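Local coordinates for extracellular solute-binding protein (Conexibacter woesei, PDB 4P98), which probably binds a small solute at the cell surface as a membrane-anchored lipoprotein and delivers it to an ABC transporter, at residues Ile23-Thr29 against Gln53-Ala59; Asp77-Gly83 against Val100-Ser105; Tyr130-Val135 against Arg297-Leu301. All coordinates share one frame; numbering follows the deposited sequence. Where two conformers were deposited one is given.

Contact 1. Residues Ile23-Thr29 against Gln53-Ala59; sequences IIASGQT and QIRQGLA
The side-chain amide of Q56 receives T29 from above its plane: T29 N gives a hydrogen bond to Q56 OE1 at 3.1 Å, well off the plane of the amide. The Q28 amide lies close by, its plane turned 44° from that of Q56. Beyond CG the Q56 chain is extended (chi2 178°), which carries the amide across to T29, in the loop after strand 22-25. The R55 guanidinium folds back along its own strand, NH1 and NH2 both giving hydrogen bonds to Q53 OE1 at its edge and in its plane, while NH1 also bonds I54 O. Between the two strands the pairing is parallel: I23 N to Q53 O (2.8 Å), R55 N to I23 O (2.9 Å), and a nearly straight A25 N to R55 O. Past the strand ends the bonding continues in the loops, from L58 N to A25 O at 3.0 Å and from G57 N to G27 O at 2.9 Å. G57 has positive phi, which suits glycine, and a CB there would also run into Q28 OE1. I24, buried between strand and helix, suits a branched apolar residue: its CG2 lies 3.7 Å from L58 CD1, while I23 and I54 run side by side on the other face. I24 and L58 pack against helix 61-73, I23 and T29 against helix 34-45 of this beta-alpha-beta unit, and strand 53-55 borders the sheet, with 78-82 beyond 22-25.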
ATOM      1  N   ILE A  23      15.013   4.728   8.211  1.00 15.90           N
ATOM      2  CA  ILE A  23      13.745   4.916   7.514  1.00 17.81           C
ATOM      3  C   ILE A  23      13.086   6.165   8.088  1.00 18.32           C
ATOM      4  O   ILE A  23      12.869   6.256   9.309  1.00 19.86           O
ATOM      5  CB  ILE A  23      12.771   3.731   7.698  1.00 18.68           C
ATOM      6  CG1 ILE A  23      13.445   2.376   7.461  1.00 20.43           C
ATOM      7  CG2 ILE A  23      11.551   3.910   6.810  1.00 20.87           C
ATOM      8  CD1 ILE A  23      13.884   2.092   6.050  1.00 22.62           C
ATOM      9  N   ILE A  24      12.788   7.118   7.217  1.00 17.76           N
ATOM     10  CA  ILE A  24      12.091   8.347   7.578  1.00 19.30           C
ATOM     11  C   ILE A  24      10.684   8.264   6.987  1.00 19.24           C
ATOM     12  O   ILE A  24      10.515   8.425   5.784  1.00 18.34           O
ATOM     13  CB  ILE A  24      12.804   9.586   6.995  1.00 22.05           C
ATOM     14  CG1 ILE A  24      14.308   9.581   7.313  1.00 25.72           C
ATOM     15  CG2 ILE A  24      12.130  10.862   7.474  1.00 22.42           C
ATOM     16  CD1 ILE A  24      14.627   9.388   8.774  1.00 28.93           C
ATOM     17  N   ALA A  25       9.687   8.017   7.835  1.00 18.38           N
ATOM     18  CA  ALA A  25       8.320   7.769   7.386  1.00 18.26           C
ATOM     19  C   ALA A  25       7.478   9.024   7.449  1.00 19.74           C
ATOM     20  O   ALA A  25       7.596   9.820   8.392  1.00 21.11           O
ATOM     21  CB  ALA A  25       7.677   6.671   8.205  1.00 18.87           C
ATOM     22  N   SER A  26       6.619   9.175   6.443  0.50 16.34           N
ATOM     23  CA  SER A  26       5.728  10.315   6.317  0.50 21.23           C
ATOM     24  C   SER A  26       4.729  10.364   7.476  0.50 21.48           C
ATOM     25  O   SER A  26       4.463  11.424   8.031  0.50 20.78           O
ATOM     26  CB  SER A  26       4.986  10.211   4.981  0.50 22.00           C
ATOM     27  OG  SER A  26       4.106  11.296   4.773  0.50 22.98           O
ATOM     28  N   GLY A  27       4.193   9.201   7.835  1.00 21.99           N
ATOM     29  CA  GLY A  27       3.187   9.080   8.896  1.00 22.64           C
ATOM     30  C   GLY A  27       3.588   8.134  10.002  1.00 20.08           C
ATOM     31  O   GLY A  27       4.769   7.973  10.286  1.00 21.18           O
ATOM     32  N   GLN A  28       2.589   7.514  10.622  1.00 20.13           N
ATOM     33  CA  GLN A  28       2.778   6.671  11.790  1.00 21.35           C
ATOM     34  C   GLN A  28       2.845   5.203  11.384  1.00 18.17           C
ATOM     35  O   GLN A  28       1.950   4.699  10.690  1.00 17.37           O
ATOM     36  CB  GLN A  28       1.619   6.866  12.785  1.00 24.00           C
ATOM     37  CG  GLN A  28       1.339   8.320  13.179  1.00 27.68           C
ATOM     38  CD  GLN A  28       2.512   8.971  13.870  1.00 30.60           C
ATOM     39  OE1 GLN A  28       2.981  10.045  13.471  1.00 42.73           O
ATOM     40  NE2 GLN A  28       3.009   8.318  14.905  1.00 34.40           N
ATOM     41  N   THR A  29       3.882   4.513  11.843  1.00 17.90           N
ATOM     42  CA  THR A  29       4.091   3.107  11.491  1.00 20.19           C
ATOM     43  C   THR A  29       3.118   2.144  12.178  1.00 21.74           C
ATOM     44  O   THR A  29       3.073   0.973  11.826  1.00 19.69           O
ATOM     45  CB  THR A  29       5.546   2.656  11.744  1.00 22.39           C
ATOM     46  OG1 THR A  29       5.886   2.846  13.122  1.00 25.01           O
ATOM     47  CG2 THR A  29       6.511   3.441  10.855  1.00 22.26           C
ATOM     48  N   GLN A  53      17.124   2.045  12.044  1.00 22.03           N
ATOM     49  CA  GLN A  53      16.453   3.051  12.865  1.00 24.83           C
ATOM     50  C   GLN A  53      15.281   3.601  12.066  1.00 24.86           C
ATOM     51  O   GLN A  53      15.399   3.816  10.860  1.00 22.12           O
ATOM     52  CB  GLN A  53      17.402   4.203  13.194  1.00 25.40           C
ATOM     53  CG  GLN A  53      18.497   3.836  14.184  1.00 29.87           C
ATOM     54  CD  GLN A  53      17.947   3.582  15.571  1.00 34.21           C
ATOM     55  OE1 GLN A  53      17.036   4.271  16.023  1.00 33.45           O
ATOM     56  NE2 GLN A  53      18.499   2.589  16.258  1.00 41.38           N
ATOM     57  N   ILE A  54      14.163   3.842  12.742  1.00 24.24           N
ATOM     58  CA  ILE A  54      12.957   4.355  12.096  1.00 24.16           C
ATOM     59  C   ILE A  54      12.485   5.612  12.818  1.00 23.59           C
ATOM     60  O   ILE A  54      12.444   5.639  14.048  1.00 25.01           O
ATOM     61  CB  ILE A  54      11.831   3.298  12.095  1.00 26.67           C
ATOM     62  CG1 ILE A  54      12.303   2.042  11.348  1.00 26.51           C
ATOM     63  CG2 ILE A  54      10.559   3.875  11.477  1.00 27.87           C
ATOM     64  CD1 ILE A  54      11.405   0.838  11.461  1.00 27.61           C
ATOM     65  N   ARG A  55      12.161   6.650  12.054  1.00 22.29           N
ATOM     66  CA  ARG A  55      11.557   7.862  12.596  1.00 25.52           C
ATOM     67  C   ARG A  55      10.255   8.110  11.856  1.00 25.76           C
ATOM     68  O   ARG A  55      10.196   7.955  10.637  1.00 27.56           O
ATOM     69  CB  ARG A  55      12.483   9.061  12.444  1.00 25.93           C
ATOM     70  CG  ARG A  55      13.851   8.881  13.077  1.00 29.76           C
ATOM     71  CD  ARG A  55      13.798   8.870  14.605  1.00 34.54           C
ATOM     72  NE  ARG A  55      15.128   8.611  15.167  1.00 35.99           N
ATOM     73  CZ  ARG A  55      15.620   7.411  15.477  1.00 35.75           C
ATOM     74  NH1 ARG A  55      14.903   6.297  15.327  1.00 36.33           N
ATOM     75  NH2 ARG A  55      16.854   7.321  15.957  1.00 38.65           N
ATOM     76  N   GLN A  56       9.222   8.503  12.594  1.00 25.75           N
ATOM     77  CA  GLN A  56       7.859   8.602  12.067  1.00 25.85           C
ATOM     78  C   GLN A  56       7.350  10.017  12.068  1.00 23.93           C
ATOM     79  O   GLN A  56       7.939  10.887  12.688  1.00 24.87           O
ATOM     80  CB  GLN A  56       6.908   7.838  12.957  1.00 31.22           C
ATOM     81  CG  GLN A  56       7.375   6.473  13.373  1.00 34.16           C
ATOM     82  CD  GLN A  56       6.370   5.834  14.294  1.00 38.34           C
ATOM     83  OE1 GLN A  56       5.162   6.050  14.160  1.00 30.24           O
ATOM     84  NE2 GLN A  56       6.861   5.046  15.240  1.00 46.04           N
ATOM     85  N   GLY A  57       6.216  10.220  11.402  1.00 26.73           N
ATOM     86  CA  GLY A  57       5.484  11.489  11.447  1.00 26.29           C
ATOM     87  C   GLY A  57       6.212  12.666  10.843  1.00 27.76           C
ATOM     88  O   GLY A  57       6.052  13.792  11.308  1.00 28.68           O
ATOM     89  N   LEU A  58       6.995  12.422   9.789  1.00 24.00           N
ATOM     90  CA  LEU A  58       7.852  13.461   9.238  1.00 23.63           C
ATOM     91  C   LEU A  58       7.435  13.929   7.843  1.00 23.37           C
ATOM     92  O   LEU A  58       8.272  14.340   7.042  1.00 24.56           O
ATOM     93  CB  LEU A  58       9.313  12.995   9.268  1.00 22.63           C
ATOM     94  CG  LEU A  58       9.872  12.984  10.695  1.00 25.68           C
ATOM     95  CD1 LEU A  58      11.153  12.168  10.769  1.00 24.94           C
ATOM     96  CD2 LEU A  58      10.097  14.407  11.196  1.00 25.82           C
ATOM     97  N   ALA A  59       6.132  13.893   7.581  1.00 22.97           N
ATOM     98  CA  ALA A  59       5.552  14.433   6.348  1.00 24.84           C
ATOM     99  C   ALA A  59       5.919  15.904   6.105  1.00 26.99           C
ATOM    100  O   ALA A  59       6.013  16.344   4.955  1.00 23.10           O
ATOM    101  CB  ALA A  59       4.035  14.272   6.374  1.00 26.82           C
TER

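Contact 2. Residues Asp77-Gly83 against Val100-Ser105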
ATOM      1  N   ASP A  77      24.575   4.464   6.148  1.00 19.51           N
ATOM      2  CA  ASP A  77      24.881   4.030   4.778  1.00 19.28           C
ATOM      3  C   ASP A  77      23.735   4.321   3.810  1.00 17.30           C
ATOM      4  O   ASP A  77      23.953   4.652   2.656  1.00 17.30           O
ATOM      5  CB  ASP A  77      25.149   2.536   4.786  1.00 20.65           C
ATOM      6  CG  ASP A  77      26.369   2.184   5.596  1.00 20.92           C
ATOM      7  OD1 ASP A  77      27.470   2.505   5.144  1.00 23.19           O
ATOM      8  OD2 ASP A  77      26.227   1.615   6.682  1.00 21.59           O
ATOM      9  N   LEU A  78      22.522   4.191   4.319  1.00 16.09           N
ATOM     10  CA  LEU A  78      21.309   4.293   3.527  1.00 15.19           C
ATOM     11  C   LEU A  78      20.238   5.042   4.293  1.00 15.48           C
ATOM     12  O   LEU A  78      19.874   4.645   5.411  1.00 15.91           O
ATOM     13  CB  LEU A  78      20.793   2.892   3.218  1.00 15.17           C
ATOM     14  CG  LEU A  78      19.494   2.793   2.417  1.00 15.07           C
ATOM     15  CD1 LEU A  78      19.614   3.456   1.062  1.00 16.20           C
ATOM     16  CD2 LEU A  78      19.101   1.341   2.271  1.00 15.59           C
ATOM     17  N   VAL A  79      19.718   6.101   3.679  1.00 14.47           N
ATOM     18  CA  VAL A  79      18.634   6.890   4.249  1.00 14.53           C
ATOM     19  C   VAL A  79      17.419   6.832   3.319  1.00 13.68           C
ATOM     20  O   VAL A  79      17.456   7.296   2.174  1.00 13.20           O
ATOM     21  CB  VAL A  79      19.053   8.345   4.508  1.00 15.25           C
ATOM     22  CG1 VAL A  79      17.955   9.092   5.259  1.00 15.97           C
ATOM     23  CG2 VAL A  79      20.351   8.382   5.291  1.00 15.34           C
ATOM     24  N   VAL A  80      16.347   6.257   3.836  1.00 12.98           N
ATOM     25  CA  VAL A  80      15.149   5.967   3.071  1.00 13.60           C
ATOM     26  C   VAL A  80      14.007   6.898   3.483  1.00 14.28           C
ATOM     27  O   VAL A  80      13.570   6.877   4.636  1.00 17.07           O
ATOM     28  CB  VAL A  80      14.724   4.514   3.326  1.00 14.56           C
ATOM     29  CG1 VAL A  80      13.435   4.186   2.590  1.00 14.30           C
ATOM     30  CG2 VAL A  80      15.840   3.543   2.942  1.00 16.48           C
ATOM     31  N   GLY A  81      13.520   7.701   2.541  1.00 13.72           N
ATOM     32  CA  GLY A  81      12.335   8.516   2.756  1.00 13.34           C
ATOM     33  C   GLY A  81      11.122   7.795   2.235  1.00 13.23           C
ATOM     34  O   GLY A  81      11.002   7.543   1.015  1.00 12.88           O
ATOM     35  N   HIS A  82      10.221   7.452   3.149  1.00 12.16           N
ATOM     36  CA  HIS A  82       9.043   6.676   2.803  1.00 13.62           C
ATOM     37  C   HIS A  82       7.814   7.566   2.657  1.00 14.51           C
ATOM     38  O   HIS A  82       7.250   8.037   3.654  1.00 14.81           O
ATOM     39  CB  HIS A  82       8.799   5.580   3.830  1.00 13.01           C
ATOM     40  CG  HIS A  82       7.660   4.691   3.481  1.00 12.84           C
ATOM     41  ND1 HIS A  82       7.662   3.895   2.356  1.00 12.24           N
ATOM     42  CD2 HIS A  82       6.483   4.466   4.102  1.00 13.27           C
ATOM     43  CE1 HIS A  82       6.533   3.218   2.303  1.00 12.95           C
ATOM     44  NE2 HIS A  82       5.799   3.550   3.350  1.00 13.31           N
ATOM     45  N   GLY A  83       7.404   7.787   1.412  1.00 13.92           N
ATOM     46  CA  GLY A  83       6.252   8.635   1.111  1.00 13.78           C
ATOM     47  C   GLY A  83       6.645   9.852   0.299  1.00 12.06           C
ATOM     48  O   GLY A  83       7.702  10.437   0.518  1.00 11.98           O
ATOM     49  N   VAL A 100      26.798   9.009   0.540  1.00 18.67           N
ATOM     50  CA  VAL A 100      25.701   8.382   1.278  1.00 16.88           C
ATOM     51  C   VAL A 100      24.616   8.023   0.265  1.00 16.55           C
ATOM     52  O   VAL A 100      24.459   8.694  -0.758  1.00 16.31           O
ATOM     53  CB  VAL A 100      25.175   9.313   2.385  1.00 17.38           C
ATOM     54  CG1 VAL A 100      24.044   8.668   3.173  1.00 17.33           C
ATOM     55  CG2 VAL A 100      26.322   9.672   3.336  1.00 17.72           C
ATOM     56  N   HIS A 101      23.880   6.956   0.547  1.00 16.09           N
ATOM     57  CA  HIS A 101      22.884   6.426  -0.374  1.00 15.75           C
ATOM     58  C   HIS A 101      21.481   6.738   0.140  1.00 14.34           C
ATOM     59  O   HIS A 101      21.215   6.624   1.336  1.00 15.56           O
ATOM     60  CB  HIS A 101      23.112   4.921  -0.542  1.00 16.24           C
ATOM     61  CG  HIS A 101      24.539   4.573  -0.842  1.00 16.28           C
ATOM     62  ND1 HIS A 101      25.408   4.091   0.113  1.00 18.17           N
ATOM     63  CD2 HIS A 101      25.265   4.712  -1.973  1.00 18.52           C
ATOM     64  CE1 HIS A 101      26.600   3.908  -0.432  1.00 18.26           C
ATOM     65  NE2 HIS A 101      26.540   4.279  -1.696  1.00 18.69           N
ATOM     66  N   PHE A 102      20.598   7.157  -0.765  1.00 13.30           N
ATOM     67  CA  PHE A 102      19.255   7.604  -0.404  1.00 12.93           C
ATOM     68  C   PHE A 102      18.180   6.950  -1.257  1.00 12.80           C
ATOM     69  O   PHE A 102      18.431   6.587  -2.410  1.00 12.33           O
ATOM     70  CB  PHE A 102      19.147   9.119  -0.573  1.00 12.78           C
ATOM     71  CG  PHE A 102      20.104   9.903   0.291  1.00 12.99           C
ATOM     72  CD1 PHE A 102      21.412  10.123  -0.110  1.00 13.26           C
ATOM     73  CD2 PHE A 102      19.681  10.435   1.501  1.00 14.58           C
ATOM     74  CE1 PHE A 102      22.293  10.839   0.691  1.00 14.27           C
ATOM     75  CE2 PHE A 102      20.552  11.163   2.303  1.00 15.01           C
ATOM     76  CZ  PHE A 102      21.851  11.362   1.900  1.00 14.67           C
ATOM     77  N   SER A 103      16.983   6.830  -0.687  1.00 11.86           N
ATOM     78  CA  SER A 103      15.807   6.355  -1.413  1.00 11.79           C
ATOM     79  C   SER A 103      14.656   7.324  -1.232  1.00 12.18           C
ATOM     80  O   SER A 103      14.446   7.857  -0.138  1.00 13.37           O
ATOM     81  CB  SER A 103      15.399   4.976  -0.925  1.00 11.30           C
ATOM     82  OG  SER A 103      14.114   4.607  -1.388  1.00 11.93           O
ATOM     83  N   ALA A 104      13.906   7.538  -2.302  1.00 12.67           N
ATOM     84  CA  ALA A 104      12.734   8.404  -2.263  1.00 12.29           C
ATOM     85  C   ALA A 104      11.606   7.757  -3.047  1.00 12.70           C
ATOM     86  O   ALA A 104      11.856   6.955  -3.955  1.00 12.05           O
ATOM     87  CB  ALA A 104      13.071   9.768  -2.845  1.00 12.60           C
ATOM     88  N   SER A 105      10.368   8.094  -2.691  1.00 13.10           N
ATOM     89  CA  SER A 105       9.206   7.578  -3.395  1.00 12.22           C
ATOM     90  C   SER A 105       8.424   8.707  -4.002  1.00 12.47           C
ATOM     91  O   SER A 105       8.491   9.835  -3.528  1.00 15.19           O
ATOM     92  CB  SER A 105       8.331   6.737  -2.466  1.00 12.69           C
ATOM     93  OG  SER A 105       7.684   7.510  -1.450  1.00 12.88           O
TER
HETATM   94  O   HOH W   1      10.313   9.855  -0.443  1.00 12.44           O
HETATM   95  O   HOH W   2      11.725   5.138  -0.164  1.00 13.31           O
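H101 and D77 meet at the start of two parallel strands. From the H101 backbone, CB lies 3.3 Å from D77 O and also touches L78 CD1; CG then swings back beside its own backbone N (chi1 -49°). This turn brings ND1 to D77 O at 3.0 Å, with the oxygen at the ring's edge and slightly off its plane, while CE1, farther along, is barely in touch with the same oxygen. D77 O accepts H101 N as well, so one carbonyl takes two donors, which arrive from opposite faces of its plane. Histidine suits the place because its ring carries a nitrogen just two bonds from CB. The ring also meets that of F264, their planes at about 55°.

Further on, V79 N bonds H101 O (2.8 Å), S103 N bonds V79 O, and G81 N bonds S103 O. V79 and F102 share a face, V79 CB lying 3.7 Å from F102 CD2; helix 61-73 covers both, a setting for bulky apolar residues. On the other face S103 sits beside V80, its small hydroxyl hydrogen-bonded to Y255 OH and, through a water, linked to G81 O. At the far end G83 N bonds S105 OG at 2.9 Å, and another water gives hydrogen bonds to G81 O and G83 O while accepting from S105 N, bridging the strands where direct backbone-to-backbone pairing stops. Helix 84-94 connects the two strands, giving the parallel beta-alpha-beta unit characteristic of the Rossmann-like lobes of periplasmic binding proteins.

Contact 3. Residues Tyr130-Val135 against Arg297-Leu301; sequences YLDGFV and RVDAL
Helices 130-135 and 297-301 run in broadly opposed directions, 137° between their axes and 11.2 Å apart at closest approach, the CA atoms of V135 and V298 being the nearest pair. No hydrogen bond crosses between them: this is apolar helix-helix packing in the two-lobed fold of periplasmic binding proteins, where helix 125-137 follows strand 118-123 of the first sheet and precedes strand 144-149 of the second. Across this separation the larger side chains do most of the bridging. L131 reaches across with CG anti to its backbone N (chi1 -180°) and sets CD1 3.7 Å from V298 CG1, the two side chains crossing at about a right angle. V298 is short and branched, and its other methyl, CG2, touches V135 CG2 at 4.1 Å, where the backbones come nearest, and lies near the edge of the F134 ring. L301 divides its two methyls: CD1 sits at the edge of the Y130 ring, 4.0 Å from CE2, while CD2 lies over a face of the F134 ring. Leucine suits this place because its forked end can meet two aromatic rings at once. R297 contributes chiefly its backbone here, and its guanidinium leads away to a salt bridge with D293. Helix 154-170 packs on both Y130 and F134. The meeting of L301 CD2 with F134 is a CH-pi contact, 3.9 Å from the ring centroid and 16° from its normal.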
ATOM      1  N   TYR A 130      -7.643  -2.432  -7.950  1.00 19.01           N
ATOM      2  CA  TYR A 130      -7.917  -3.557  -8.838  1.00 18.93           C
ATOM      3  C   TYR A 130      -7.807  -4.900  -8.114  1.00 16.36           C
ATOM      4  O   TYR A 130      -8.674  -5.747  -8.271  1.00 20.45           O
ATOM      5  CB  TYR A 130      -7.015  -3.522 -10.074  1.00 18.23           C
ATOM      6  CG  TYR A 130      -7.479  -4.455 -11.169  1.00 17.75           C
ATOM      7  CD1 TYR A 130      -8.360  -4.014 -12.150  1.00 18.73           C
ATOM      8  CD2 TYR A 130      -7.056  -5.779 -11.206  1.00 19.85           C
ATOM      9  CE1 TYR A 130      -8.786  -4.859 -13.159  1.00 21.84           C
ATOM     10  CE2 TYR A 130      -7.477  -6.637 -12.223  1.00 19.89           C
ATOM     11  CZ  TYR A 130      -8.339  -6.170 -13.190  1.00 20.01           C
ATOM     12  OH  TYR A 130      -8.788  -7.011 -14.187  1.00 23.19           O
ATOM     13  N   LEU A 131      -6.765  -5.091  -7.310  1.00 15.83           N
ATOM     14  CA  LEU A 131      -6.600  -6.336  -6.581  1.00 17.01           C
ATOM     15  C   LEU A 131      -7.717  -6.551  -5.547  1.00 20.46           C
ATOM     16  O   LEU A 131      -8.214  -7.669  -5.379  1.00 17.33           O
ATOM     17  CB  LEU A 131      -5.226  -6.400  -5.922  1.00 16.90           C
ATOM     18  CG  LEU A 131      -4.916  -7.661  -5.130  1.00 16.68           C
ATOM     19  CD1 LEU A 131      -5.065  -8.911  -6.003  1.00 19.44           C
ATOM     20  CD2 LEU A 131      -3.537  -7.576  -4.524  1.00 17.22           C
ATOM     21  N   ASP A 132      -8.116  -5.494  -4.854  1.00 21.11           N
ATOM     22  CA  ASP A 132      -9.239  -5.598  -3.910  1.00 22.40           C
ATOM     23  C   ASP A 132     -10.516  -6.047  -4.601  1.00 18.31           C
ATOM     24  O   ASP A 132     -11.207  -6.961  -4.126  1.00 22.09           O
ATOM     25  CB  ASP A 132      -9.517  -4.251  -3.243  1.00 24.50           C
ATOM     26  CG  ASP A 132      -8.419  -3.815  -2.344  1.00 27.99           C
ATOM     27  OD1 ASP A 132      -7.728  -4.674  -1.760  1.00 31.94           O
ATOM     28  OD2 ASP A 132      -8.260  -2.584  -2.209  1.00 43.24           O
ATOM     29  N   GLY A 133     -10.829  -5.398  -5.718  1.00 17.10           N
ATOM     30  CA  GLY A 133     -12.017  -5.697  -6.498  1.00 18.36           C
ATOM     31  C   GLY A 133     -11.979  -7.096  -7.091  1.00 21.66           C
ATOM     32  O   GLY A 133     -12.993  -7.798  -7.118  1.00 20.01           O
ATOM     33  N   PHE A 134     -10.804  -7.505  -7.556  1.00 22.67           N
ATOM     34  CA  PHE A 134     -10.623  -8.849  -8.083  1.00 21.36           C
ATOM     35  C   PHE A 134     -10.826  -9.919  -7.009  1.00 21.43           C
ATOM     36  O   PHE A 134     -11.454 -10.942  -7.273  1.00 22.01           O
ATOM     37  CB  PHE A 134      -9.246  -8.996  -8.723  1.00 21.65           C
ATOM     38  CG  PHE A 134      -9.034 -10.325  -9.387  1.00 20.62           C
ATOM     39  CD1 PHE A 134      -8.485 -11.380  -8.688  1.00 22.91           C
ATOM     40  CD2 PHE A 134      -9.402 -10.516 -10.710  1.00 23.46           C
ATOM     41  CE1 PHE A 134      -8.296 -12.617  -9.301  1.00 24.70           C
ATOM     42  CE2 PHE A 134      -9.219 -11.746 -11.330  1.00 22.93           C
ATOM     43  CZ  PHE A 134      -8.663 -12.790 -10.623  1.00 22.96           C
ATOM     44  N   VAL A 135     -10.298  -9.689  -5.808  1.00 21.32           N
ATOM     45  CA  VAL A 135     -10.519 -10.601  -4.690  1.00 20.97           C
ATOM     46  C   VAL A 135     -12.003 -10.646  -4.345  1.00 24.23           C
ATOM     47  O   VAL A 135     -12.557 -11.733  -4.114  1.00 22.54           O
ATOM     48  CB  VAL A 135      -9.678 -10.236  -3.439  1.00 21.89           C
ATOM     49  CG1 VAL A 135     -10.123 -11.021  -2.217  1.00 20.92           C
ATOM     50  CG2 VAL A 135      -8.203 -10.494  -3.676  1.00 22.99           C
ATOM     51  N   ARG A 297      -5.491 -17.940  -7.676  1.00 23.39           N
ATOM     52  CA  ARG A 297      -6.153 -17.055  -8.625  1.00 25.94           C
ATOM     53  C   ARG A 297      -5.470 -15.688  -8.739  1.00 24.79           C
ATOM     54  O   ARG A 297      -5.366 -15.123  -9.825  1.00 22.93           O
ATOM     55  CB  ARG A 297      -7.612 -16.850  -8.256  1.00 28.52           C
ATOM     56  CG  ARG A 297      -8.447 -18.114  -8.243  1.00 31.85           C
ATOM     57  CD  ARG A 297      -9.909 -17.760  -8.261  1.00 35.83           C
ATOM     58  NE  ARG A 297     -10.741 -18.831  -7.725  1.00 38.91           N
ATOM     59  CZ  ARG A 297     -12.066 -18.837  -7.778  1.00 40.46           C
ATOM     60  NH1 ARG A 297     -12.722 -17.829  -8.338  1.00 41.88           N
ATOM     61  NH2 ARG A 297     -12.742 -19.859  -7.263  1.00 41.99           N
ATOM     62  N   VAL A 298      -5.023 -15.155  -7.610  1.00 25.87           N
ATOM     63  CA  VAL A 298      -4.317 -13.875  -7.590  1.00 24.59           C
ATOM     64  C   VAL A 298      -2.926 -14.006  -8.224  1.00 24.06           C
ATOM     65  O   VAL A 298      -2.478 -13.119  -8.971  1.00 19.48           O
ATOM     66  CB  VAL A 298      -4.217 -13.345  -6.149  1.00 25.27           C
ATOM     67  CG1 VAL A 298      -3.241 -12.183  -6.048  1.00 23.61           C
ATOM     68  CG2 VAL A 298      -5.607 -12.948  -5.667  1.00 24.18           C
ATOM     69  N   ASP A 299      -2.249 -15.105  -7.911  1.00 24.12           N
ATOM     70  CA  ASP A 299      -0.973 -15.429  -8.539  1.00 25.29           C
ATOM     71  C   ASP A 299      -1.105 -15.492 -10.063  1.00 22.89           C
ATOM     72  O   ASP A 299      -0.245 -14.975 -10.776  1.00 23.55           O
ATOM     73  CB  ASP A 299      -0.411 -16.764  -8.009  1.00 31.44           C
ATOM     74  CG  ASP A 299      -0.017 -16.712  -6.531  1.00 34.01           C
ATOM     75  OD1 ASP A 299       0.111 -15.613  -5.959  1.00 36.68           O
ATOM     76  OD2 ASP A 299       0.176 -17.791  -5.937  1.00 41.60           O
ATOM     77  N   ALA A 300      -2.172 -16.109 -10.567  1.00 22.21           N
ATOM     78  CA  ALA A 300      -2.370 -16.209 -12.017  1.00 23.73           C
ATOM     79  C   ALA A 300      -2.651 -14.836 -12.621  1.00 22.64           C
ATOM     80  O   ALA A 300      -2.157 -14.514 -13.700  1.00 19.43           O
ATOM     81  CB  ALA A 300      -3.491 -17.186 -12.355  1.00 25.72           C
ATOM     82  N   LEU A 301      -3.436 -14.021 -11.917  1.00 20.05           N
ATOM     83  CA  LEU A 301      -3.674 -12.636 -12.348  1.00 18.98           C
ATOM     84  C   LEU A 301      -2.360 -11.869 -12.487  1.00 15.16           C
ATOM     85  O   LEU A 301      -2.161 -11.146 -13.473  1.00 18.41           O
ATOM     86  CB  LEU A 301      -4.615 -11.904 -11.365  1.00 19.08           C
ATOM     87  CG  LEU A 301      -4.682 -10.376 -11.474  1.00 19.78           C
ATOM     88  CD1 LEU A 301      -5.358  -9.952 -12.768  1.00 21.26           C
ATOM     89  CD2 LEU A 301      -5.389  -9.768 -10.270  1.00 19.90           C
TER

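How the contacts relate
Contacts 1 and 2 belong to one parallel sheet, and they touch: strand 22-25 lies beside 78-82, with I24 N close to V80 O and I24 O close to H82 N. Contact 2, nearer the middle of that sheet, is buried, whereas contact 1 is at its border and partly exposed, with polar glutamines in its loops. Both depend on backbone hydrogen bonds, supplemented by polar side chains and, in contact 2, ordered water. Contact 3 is also buried but differs in chemistry, since helices pack there mainly through methyls and rings, with no hydrogen bond across. It lies on the opposite side of the chain's centre, about 30 Å from either other contact, centre to centre.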